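Local coordinates for protein 1-carboxybiuret hydrolase subunit AtzE (Pseudomonas sp., PDB 6C62) that hydrolyses 1-carboxybiuret to urea-1,3-dicarboxylate and ammonia, a step of atrazine degradation carried out by a member of the amidase family, at residues R98-A101 / V102-R106; G155-A159 / A160-P164; G258-G261 / G262-D266; V357-L360 / F361-W364. All coordinates share one frame; numbering follows the deposited sequence. Where two conformers were deposited one is given.

Overall arrangement
All four contacts are local and sit where a loop or strand meets the end of a helix. Contacts 1 and 2 are largely buried, whereas contacts 3 and 4 are only partly so and lie farther from the chain's centre. Contact 1 starts helix 102-109 and contact 2 ends helix 152-159; their centres are about 22 Å apart, and the side chains of Val104 and Ala157 lie about 9 and 10 Å from that of the probably catalytic Lys74. Contacts 3 and 4 touch where Gly258 N meets Trp364 CE3, at one end of the mixed sheet. Backbone bonds dominate contact 2, an amide and a buried aspartate mark contact 1, and aromatic rings distinguish contacts 3 and 4.

Contact 1: R98-A101 / V102-R106; sequences RADA and VLVQR
Gln105 reaches back from the first turn of helix 102-109 to Ala101 and Asp100, meeting successive carbonyls. Its backbone N bonds to Ala101 O at 3.0 Å, an almost straight bond (168° at the hydrogen) and the first i to i+4 bond of the helix. The side chain has two conformers. In one of them CG is anti to the carbonyl carbon (chi1 -59°) and the extended chain carries the amide back past the helix start, where NE2 lies 2.7 Å from Asp100 O; with an angle of only 123° this bond is weak, and the second conformer makes it doubtful.

Van der Waals contacts lie beside these bonds. In that same conformer Gln105 CG rests 3.7 Å from Asp100 CB. The CG1 branch of Val104 packs against the base of the Asp100 carboxylate, 3.7 Å from CG, the two side chains crossing at about a right angle. The other branch, Val104 CG2, makes an apolar contact with Ala101 CB at 4.0 Å.

Charge is settled outside the turn: Asp100 OD1 forms a salt bridge with Arg45 and also accepts from the backbone N of Glu80. Val104 continues onto Tyr71 and Val73 of strand 70-74. Ala101, with no polar side chain to offer, occupies the N-cap, and the whole is a helix N-terminus packed against the central sheet of the amidase fold.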
loop_
_atom_site.group_PDB
_atom_site.type_symbol
_atom_site.label_atom_id
_atom_site.label_comp_id
_atom_site.label_asym_id
_atom_site.label_seq_id
_atom_site.Cartn_x
_atom_site.Cartn_y
_atom_site.Cartn_z
ATOM N N ARG A 98 -21.257 -17.155 -8.486
ATOM C CA ARG A 98 -21.434 -17.430 -9.914
ATOM C C ARG A 98 -20.365 -18.335 -10.479
ATOM O O ARG A 98 -20.555 -18.952 -11.499
ATOM C CB ARG A 98 -21.463 -16.125 -10.682
ATOM C CG ARG A 98 -22.730 -15.317 -10.341
ATOM C CD ARG A 98 -22.708 -13.940 -10.960
ATOM N NE ARG A 98 -22.510 -14.021 -12.412
ATOM C CZ ARG A 98 -22.148 -12.993 -13.188
ATOM N NH1 ARG A 98 -21.922 -11.791 -12.642
ATOM N NH2 ARG A 98 -21.992 -13.175 -14.509
ATOM N N ALA A 99 -19.236 -18.448 -9.808
ATOM C CA ALA A 99 -18.129 -19.272 -10.294
ATOM C C ALA A 99 -17.355 -19.803 -9.097
ATOM O O ALA A 99 -17.411 -19.213 -8.051
ATOM C CB ALA A 99 -17.212 -18.396 -11.179
ATOM N N ASP A 100 -16.651 -20.900 -9.284
ATOM C CA ASP A 100 -15.666 -21.409 -8.320
ATOM C C ASP A 100 -14.518 -20.427 -8.149
ATOM O O ASP A 100 -14.150 -19.725 -9.112
ATOM C CB ASP A 100 -15.029 -22.699 -8.870
ATOM C CG ASP A 100 -16.001 -23.901 -8.893
ATOM O OD1 ASP A 100 -16.975 -23.969 -8.056
ATOM O OD2 ASP A 100 -15.728 -24.823 -9.707
ATOM N N ALA A 101 -13.951 -20.392 -6.952
ATOM C CA ALA A 101 -12.662 -19.730 -6.734
ATOM C C ALA A 101 -11.671 -20.254 -7.739
ATOM O O ALA A 101 -11.696 -21.417 -8.111
ATOM C CB ALA A 101 -12.142 -20.087 -5.355
ATOM N N VAL A 102 -10.754 -19.405 -8.138
ATOM C CA VAL A 102 -9.702 -19.852 -9.061
ATOM C C VAL A 102 -8.961 -21.098 -8.586
ATOM O O VAL A 102 -8.694 -21.977 -9.387
ATOM C CB VAL A 102 -8.717 -18.665 -9.353
ATOM C CG1 VAL A 102 -7.510 -19.118 -10.100
ATOM C CG2 VAL A 102 -9.472 -17.596 -10.160
ATOM N N LEU A 103 -8.602 -21.192 -7.293
ATOM C CA LEU A 103 -7.912 -22.379 -6.866
ATOM C C LEU A 103 -8.744 -23.684 -6.975
ATOM O O LEU A 103 -8.182 -24.774 -7.300
ATOM C CB LEU A 103 -7.378 -22.240 -5.439
ATOM C CG LEU A 103 -6.435 -21.082 -5.196
ATOM C CD1 LEU A 103 -5.832 -21.219 -3.844
ATOM C CD2 LEU A 103 -5.352 -21.029 -6.275
ATOM N N VAL A 104 -10.052 -23.560 -6.733
ATOM C CA VAL A 104 -10.986 -24.660 -6.942
ATOM C C VAL A 104 -11.037 -25.049 -8.421
ATOM O O VAL A 104 -10.973 -26.260 -8.735
ATOM C CB VAL A 104 -12.385 -24.324 -6.387
ATOM C CG1 VAL A 104 -13.402 -25.408 -6.775
ATOM C CG2 VAL A 104 -12.320 -24.097 -4.883
ATOM N N GLN A 105 -11.120 -24.052 -9.317
ATOM C CA GLN A 105 -11.089 -24.295 -10.780
ATOM C C GLN A 105 -9.827 -25.047 -11.187
ATOM O O GLN A 105 -9.888 -25.963 -11.986
ATOM C CB GLN A 105 -11.137 -23.001 -11.609
ATOM C CG GLN A 105 -12.372 -22.088 -11.406
ATOM C CD GLN A 105 -12.336 -20.676 -12.091
ATOM O OE1 GLN A 105 -11.397 -20.300 -12.866
ATOM N NE2 GLN A 105 -13.347 -19.849 -11.719
ATOM N N ARG A 106 -8.679 -24.669 -10.621
ATOM C CA ARG A 106 -7.408 -25.354 -10.946
ATOM C C ARG A 106 -7.346 -26.801 -10.422
ATOM O O ARG A 106 -6.833 -27.692 -11.123
ATOM C CB ARG A 106 -6.235 -24.478 -10.525
ATOM C CG ARG A 106 -6.172 -23.260 -11.422
ATOM C CD ARG A 106 -5.033 -22.347 -11.128
ATOM N NE ARG A 106 -5.127 -21.100 -11.882
ATOM C CZ ARG A 106 -4.211 -20.133 -11.771
ATOM N NH1 ARG A 106 -3.181 -20.254 -10.945
ATOM N NH2 ARG A 106 -4.336 -19.005 -12.461
#

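Contact 2: G155-A159 / A160-P164; sequences GAAIA and AGQVP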
loop_
_atom_site.group_PDB
_atom_site.type_symbol
_atom_site.label_atom_id
_atom_site.label_comp_id
_atom_site.label_asym_id
_atom_site.label_seq_id
_atom_site.Cartn_x
_atom_site.Cartn_y
_atom_site.Cartn_z
ATOM N N GLY A 155 -8.142 -28.823 8.702
ATOM C CA GLY A 155 -7.259 -29.758 9.413
ATOM C C GLY A 155 -8.000 -31.019 9.896
ATOM O O GLY A 155 -7.495 -32.129 9.771
ATOM N N ALA A 156 -9.181 -30.835 10.454
ATOM C CA ALA A 156 -9.940 -31.962 11.023
ATOM C C ALA A 156 -10.391 -32.926 9.966
ATOM O O ALA A 156 -10.338 -34.118 10.191
ATOM C CB ALA A 156 -11.131 -31.488 11.827
ATOM N N ALA A 157 -10.822 -32.431 8.816
ATOM C CA ALA A 157 -11.270 -33.353 7.764
ATOM C C ALA A 157 -10.170 -34.306 7.348
ATOM O O ALA A 157 -10.475 -35.484 7.024
ATOM C CB ALA A 157 -11.810 -32.617 6.541
ATOM N N ILE A 158 -8.919 -33.841 7.353
ATOM C CA ILE A 158 -7.812 -34.700 6.961
ATOM C C ILE A 158 -7.469 -35.682 8.097
ATOM O O ILE A 158 -7.360 -36.871 7.837
ATOM C CB ILE A 158 -6.571 -33.923 6.551
ATOM C CG1 ILE A 158 -6.946 -33.056 5.323
ATOM C CG2 ILE A 158 -5.421 -34.859 6.242
ATOM C CD1 ILE A 158 -5.995 -31.994 5.149
ATOM N N ALA A 159 -7.446 -35.217 9.349
ATOM C CA ALA A 159 -7.054 -36.071 10.448
ATOM C C ALA A 159 -8.138 -37.134 10.725
ATOM O O ALA A 159 -7.828 -38.188 11.181
ATOM C CB ALA A 159 -6.783 -35.286 11.679
ATOM N N ALA A 160 -9.377 -36.856 10.410
ATOM C CA ALA A 160 -10.471 -37.818 10.560
ATOM C C ALA A 160 -10.552 -38.788 9.390
ATOM O O ALA A 160 -11.456 -39.618 9.401
ATOM C CB ALA A 160 -11.797 -37.063 10.660
ATOM N N GLY A 161 -9.679 -38.698 8.378
ATOM C CA GLY A 161 -9.752 -39.552 7.201
ATOM C C GLY A 161 -10.909 -39.266 6.243
ATOM O O GLY A 161 -11.226 -40.097 5.415
ATOM N N GLN A 162 -11.549 -38.083 6.325
ATOM C CA GLN A 162 -12.695 -37.765 5.439
ATOM C C GLN A 162 -12.208 -37.426 4.020
ATOM O O GLN A 162 -12.809 -37.864 3.055
ATOM C CB GLN A 162 -13.551 -36.626 5.992
ATOM C CG GLN A 162 -14.237 -36.947 7.340
ATOM C CD GLN A 162 -14.746 -35.712 8.081
ATOM O OE1 GLN A 162 -14.467 -34.597 7.665
ATOM N NE2 GLN A 162 -15.514 -35.900 9.154
ATOM N N VAL A 163 -11.173 -36.603 3.921
ATOM C CA VAL A 163 -10.521 -36.315 2.658
ATOM C C VAL A 163 -9.023 -36.294 2.832
ATOM O O VAL A 163 -8.538 -36.054 3.917
ATOM C CB VAL A 163 -10.984 -34.942 2.032
ATOM C CG1 VAL A 163 -12.429 -35.022 1.634
ATOM C CG2 VAL A 163 -10.807 -33.796 2.999
ATOM N N PRO A 164 -8.276 -36.579 1.761
ATOM C CA PRO A 164 -6.830 -36.556 1.785
ATOM C C PRO A 164 -6.186 -35.139 1.578
ATOM O O PRO A 164 -5.025 -34.982 1.849
ATOM C CB PRO A 164 -6.443 -37.469 0.623
ATOM C CG PRO A 164 -7.548 -37.287 -0.378
ATOM C CD PRO A 164 -8.791 -37.155 0.489
#
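Gln162 folds back over the last turn of helix 152-159 and lies along Ala157. Its CB sits 3.4 Å from Ala157 O, and CG remains near the same carbonyl. CG stands anti to the carbonyl carbon (chi1 -64°) and the chain runs on extended, which brings the amide beside the helix: OE1 meets Ala157 CA at 3.4 Å and the methyl CB of the same residue. At the tip, NE2 turns to helix 17-35, where it bonds to Thr31 OG1 and Asp32 OD1.

Beneath this side chain the backbone closes the helix in a Schellman motif. Gly161, at positive phi (71°), leaves the helical path, while Gln162 N bonds to Ala157 O at 2.9 Å and Gly161 N to Ile158 O at 3.0 Å, the latter donor standing well above the carbonyl plane. Ala160 N still makes the regular helical bond to Ala156 O. A weak bond from Val163 N gives Ala157 O a second donor. Val163 CG2 then packs on Ala157 CB at 3.9 Å, and Ile158 CA offers its hydrogen to Val163 O.

Backbone donors thus reach the carbonyls of Ala156, Ala157 and Ile158, the second of them with one full and one weak bond. By contrast, Gln162 OE1 is buried against Ala157 with no polar partner in the model, so the amide is probably oriented by what its NE2 gains from Thr31 and Asp32.

Contact 3: G258-G261 / G262-D266; sequences GVLG and GWFRD
Leu260 lays its CD1 methyl over the middle of the Phe264 ring, 3.7 Å from the centroid and only 11° off the ring normal, a clear CH-pi contact. The two side chains run side by side and point the same way, with Leu260 CB 3.8 Å from Phe264 CB, so they touch from root to tip. Phe264 CG is anti to the carbonyl carbon (chi1 -65°), which directs the ring back along Leu260. The ring is sandwiched: Trp263 CD1 lies over the centre of its opposite face, 3.7 Å above the plane, while Gly261 O sits at the ring edge, near its plane.

These residues form a tight passage from strand 257-260 to the short helix 263-266 through two glycines. Gly262, at the N-cap, has positive phi (53°), which favours glycine, and its O receives both Arg265 N and Asp266 N. One bond crosses the turn, from Phe264 N to Gly261 O at 3.1 Å; the donor stands well above the carbonyl plane.

Were Phe264 replaced by an alanine, Leu260 CD1 and Trp263 CD1 would probably lose the ring between them, and a gap would open beside strand 366-370. Phe264 also touches Ala369 of that strand and Ala294 of helix 294-312. Leu260 packs on Leu367 and Ala369, continuing the same apolar layer, whereas the indole NE1 of Trp263 hydrogen-bonds to Leu399 O.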
loop_
_atom_site.group_PDB
_atom_site.type_symbol
_atom_site.label_atom_id
_atom_site.label_comp_id
_atom_site.label_asym_id
_atom_site.label_seq_id
_atom_site.Cartn_x
_atom_site.Cartn_y
_atom_site.Cartn_z
ATOM N N GLY A 258 19.047 -23.784 9.947
ATOM C CA GLY A 258 19.156 -23.314 11.301
ATOM C C GLY A 258 17.903 -23.433 12.129
ATOM O O GLY A 258 16.799 -23.628 11.602
ATOM N N VAL A 259 18.088 -23.314 13.437
ATOM C CA VAL A 259 17.016 -23.375 14.413
ATOM C C VAL A 259 16.799 -21.990 15.011
ATOM O O VAL A 259 17.759 -21.376 15.505
ATOM C CB VAL A 259 17.382 -24.340 15.571
ATOM C CG1 VAL A 259 16.277 -24.444 16.581
ATOM C CG2 VAL A 259 17.682 -25.710 15.061
ATOM N N LEU A 260 15.557 -21.482 14.978
ATOM C CA LEU A 260 15.284 -20.135 15.482
ATOM C C LEU A 260 15.319 -20.122 16.990
ATOM O O LEU A 260 14.819 -21.027 17.600
ATOM C CB LEU A 260 13.949 -19.576 14.991
ATOM C CG LEU A 260 13.841 -19.344 13.487
ATOM C CD1 LEU A 260 12.499 -18.730 13.158
ATOM C CD2 LEU A 260 14.965 -18.422 13.020
ATOM N N GLY A 261 15.939 -19.109 17.580
ATOM C CA GLY A 261 15.962 -18.950 19.009
ATOM C C GLY A 261 15.163 -17.749 19.429
ATOM O O GLY A 261 14.268 -17.287 18.688
ATOM N N GLY A 262 15.522 -17.223 20.592
ATOM C CA GLY A 262 14.886 -16.047 21.195
ATOM C C GLY A 262 13.376 -16.177 21.301
ATOM O O GLY A 262 12.908 -17.072 21.994
ATOM N N TRP A 263 12.638 -15.319 20.587
ATOM C CA TRP A 263 11.164 -15.332 20.583
ATOM C C TRP A 263 10.606 -16.748 20.362
ATOM O O TRP A 263 9.647 -17.162 21.016
ATOM C CB TRP A 263 10.646 -14.421 19.449
ATOM C CG TRP A 263 9.177 -14.469 19.229
ATOM C CD1 TRP A 263 8.521 -15.202 18.286
ATOM C CD2 TRP A 263 8.180 -13.750 19.940
ATOM N NE1 TRP A 263 7.162 -14.991 18.384
ATOM C CE2 TRP A 263 6.933 -14.105 19.395
ATOM C CE3 TRP A 263 8.219 -12.854 20.990
ATOM C CZ2 TRP A 263 5.724 -13.577 19.879
ATOM C CZ3 TRP A 263 7.023 -12.316 21.453
ATOM C CH2 TRP A 263 5.794 -12.704 20.921
ATOM N N PHE A 264 11.220 -17.471 19.441
ATOM C CA PHE A 264 10.759 -18.785 19.038
ATOM C C PHE A 264 11.122 -19.929 20.024
ATOM O O PHE A 264 10.594 -21.067 19.891
ATOM C CB PHE A 264 11.254 -19.097 17.647
ATOM C CG PHE A 264 10.690 -18.196 16.604
ATOM C CD1 PHE A 264 9.460 -18.494 16.008
ATOM C CD2 PHE A 264 11.333 -17.016 16.253
ATOM C CE1 PHE A 264 8.940 -17.639 15.051
ATOM C CE2 PHE A 264 10.801 -16.159 15.297
ATOM C CZ PHE A 264 9.616 -16.492 14.704
ATOM N N ARG A 265 11.974 -19.623 20.996
ATOM C CA ARG A 265 12.191 -20.515 22.153
ATOM C C ARG A 265 11.406 -20.096 23.381
ATOM O O ARG A 265 10.755 -20.948 24.061
ATOM C CB ARG A 265 13.671 -20.561 22.478
ATOM C CG ARG A 265 13.967 -21.637 23.512
ATOM C CD ARG A 265 15.448 -21.926 23.575
ATOM N NE ARG A 265 15.775 -22.817 24.698
ATOM C CZ ARG A 265 15.570 -24.140 24.692
ATOM N NH1 ARG A 265 15.017 -24.783 23.635
ATOM N NH2 ARG A 265 15.958 -24.844 25.749
ATOM N N ASP A 266 11.443 -18.800 23.680
ATOM C CA ASP A 266 10.720 -18.205 24.815
ATOM C C ASP A 266 9.203 -18.459 24.761
ATOM O O ASP A 266 8.562 -18.544 25.820
ATOM C CB ASP A 266 10.857 -16.685 24.816
ATOM C CG ASP A 266 12.307 -16.181 25.032
ATOM O OD1 ASP A 266 13.227 -16.988 25.346
ATOM O OD2 ASP A 266 12.521 -14.945 24.763
#

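Contact 4: V357-L360 / F361-W364; sequences VNAL and FRDW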
loop_
_atom_site.group_PDB
_atom_site.type_symbol
_atom_site.label_atom_id
_atom_site.label_comp_id
_atom_site.label_asym_id
_atom_site.label_seq_id
_atom_site.Cartn_x
_atom_site.Cartn_y
_atom_site.Cartn_z
ATOM N N VAL A 357 14.417 -9.530 6.876
ATOM C CA VAL A 357 14.138 -10.923 6.627
ATOM C C VAL A 357 14.812 -11.432 5.335
ATOM O O VAL A 357 15.414 -12.531 5.336
ATOM C CB VAL A 357 12.609 -11.232 6.683
ATOM C CG1 VAL A 357 12.321 -12.656 6.255
ATOM C CG2 VAL A 357 12.104 -11.013 8.106
ATOM N N ASN A 358 14.688 -10.707 4.236
ATOM C CA ASN A 358 15.401 -11.086 2.995
ATOM C C ASN A 358 16.934 -11.152 3.202
ATOM O O ASN A 358 17.596 -12.023 2.637
ATOM C CB ASN A 358 15.027 -10.155 1.823
ATOM C CG ASN A 358 13.604 -10.428 1.308
ATOM O OD1 ASN A 358 13.171 -11.573 1.232
ATOM N ND2 ASN A 358 12.903 -9.383 0.899
ATOM N N ALA A 359 17.469 -10.269 4.023
ATOM C CA ALA A 359 18.894 -10.285 4.345
ATOM C C ALA A 359 19.286 -11.506 5.173
ATOM O O ALA A 359 20.318 -12.134 4.901
ATOM C CB ALA A 359 19.352 -8.984 5.027
ATOM N N LEU A 360 18.459 -11.876 6.146
ATOM C CA LEU A 360 18.647 -13.077 6.954
ATOM C C LEU A 360 18.746 -14.307 6.056
ATOM O O LEU A 360 19.624 -15.150 6.266
ATOM C CB LEU A 360 17.457 -13.326 7.892
ATOM C CG LEU A 360 17.608 -14.604 8.751
ATOM C CD1 LEU A 360 18.786 -14.483 9.658
ATOM C CD2 LEU A 360 16.386 -14.775 9.612
ATOM N N PHE A 361 17.857 -14.411 5.059
ATOM C CA PHE A 361 17.897 -15.541 4.139
ATOM C C PHE A 361 19.000 -15.553 3.075
ATOM O O PHE A 361 19.095 -16.494 2.313
ATOM C CB PHE A 361 16.541 -15.777 3.494
ATOM C CG PHE A 361 15.596 -16.493 4.377
ATOM C CD1 PHE A 361 15.754 -17.853 4.615
ATOM C CD2 PHE A 361 14.541 -15.833 4.974
ATOM C CE1 PHE A 361 14.860 -18.554 5.435
ATOM C CE2 PHE A 361 13.664 -16.544 5.799
ATOM C CZ PHE A 361 13.835 -17.904 6.042
ATOM N N ARG A 362 19.830 -14.519 3.018
ATOM C CA ARG A 362 21.079 -14.611 2.277
ATOM C C ARG A 362 22.085 -15.548 2.954
ATOM O O ARG A 362 23.017 -15.971 2.327
ATOM C CB ARG A 362 21.650 -13.189 2.003
ATOM C CG ARG A 362 20.755 -12.472 0.995
ATOM C CD ARG A 362 21.419 -11.308 0.296
ATOM N NE ARG A 362 21.250 -10.050 1.035
ATOM C CZ ARG A 362 20.158 -9.249 0.990
ATOM N NH1 ARG A 362 20.139 -8.135 1.719
ATOM N NH2 ARG A 362 19.063 -9.568 0.266
ATOM N N ASP A 363 21.919 -15.855 4.228
ATOM C CA ASP A 363 22.829 -16.703 4.981
ATOM C C ASP A 363 22.224 -18.089 5.288
ATOM O O ASP A 363 22.926 -18.936 5.801
ATOM C CB ASP A 363 23.209 -16.017 6.289
ATOM C CG ASP A 363 23.823 -14.570 6.072
ATOM O OD1 ASP A 363 24.456 -14.291 5.037
ATOM O OD2 ASP A 363 23.642 -13.685 6.920
ATOM N N TRP A 364 20.930 -18.322 4.995
ATOM C CA TRP A 364 20.244 -19.537 5.446
ATOM C C TRP A 364 19.322 -19.988 4.338
ATOM O O TRP A 364 18.752 -19.128 3.631
ATOM C CB TRP A 364 19.471 -19.296 6.740
ATOM C CG TRP A 364 20.347 -18.932 7.847
ATOM C CD1 TRP A 364 20.626 -17.674 8.307
ATOM C CD2 TRP A 364 21.161 -19.817 8.621
ATOM N NE1 TRP A 364 21.554 -17.727 9.345
ATOM C CE2 TRP A 364 21.890 -19.032 9.543
ATOM C CE3 TRP A 364 21.329 -21.221 8.638
ATOM C CZ2 TRP A 364 22.772 -19.594 10.480
ATOM C CZ3 TRP A 364 22.190 -21.784 9.568
ATOM C CH2 TRP A 364 22.910 -20.986 10.459
#
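The backbone leaves helix 340-360 through a type I beta turn from Leu360 to Asp363, on its way to strand 366-370 of the large mixed sheet. Phe361 N keeps the helical i to i+4 bond to Val357 O at 3.1 Å. The next two bonds tighten to i+3: Arg362 N to Ala359 O and Asp363 N to Leu360 O, each 3.1 Å long and each with its donor well above the carbonyl plane.

Phe361 lies alongside Val357, both pointing the same way, and its CD2 comes 4.1 Å from Val357 CG1. The ring also touches Leu367 and Ala433. Exchanging Phe361 for a serine is likely to leave Val357 CG1 and Leu367 without their aromatic partner and open a gap under the turn.

Arg362 bends at chi3 (-89°) and turns its guanidinium back over the helix end, one face above Ala359 CA and NH1 3.5 Å from Ala359 CB. Asn358 ND2 bonds to the backbone of another protein chain in the assembly. Trp364 makes a cation-pi contact with Arg256, whose NH1 also bonds to Asp363 O. Leu360 and the indole cross obliquely, Leu360 CD1 lying 3.9 Å from Trp364 CD1, and that same indole carbon approaches Leu360 O to 3.4 Å with the oxygen at the ring edge, near its plane.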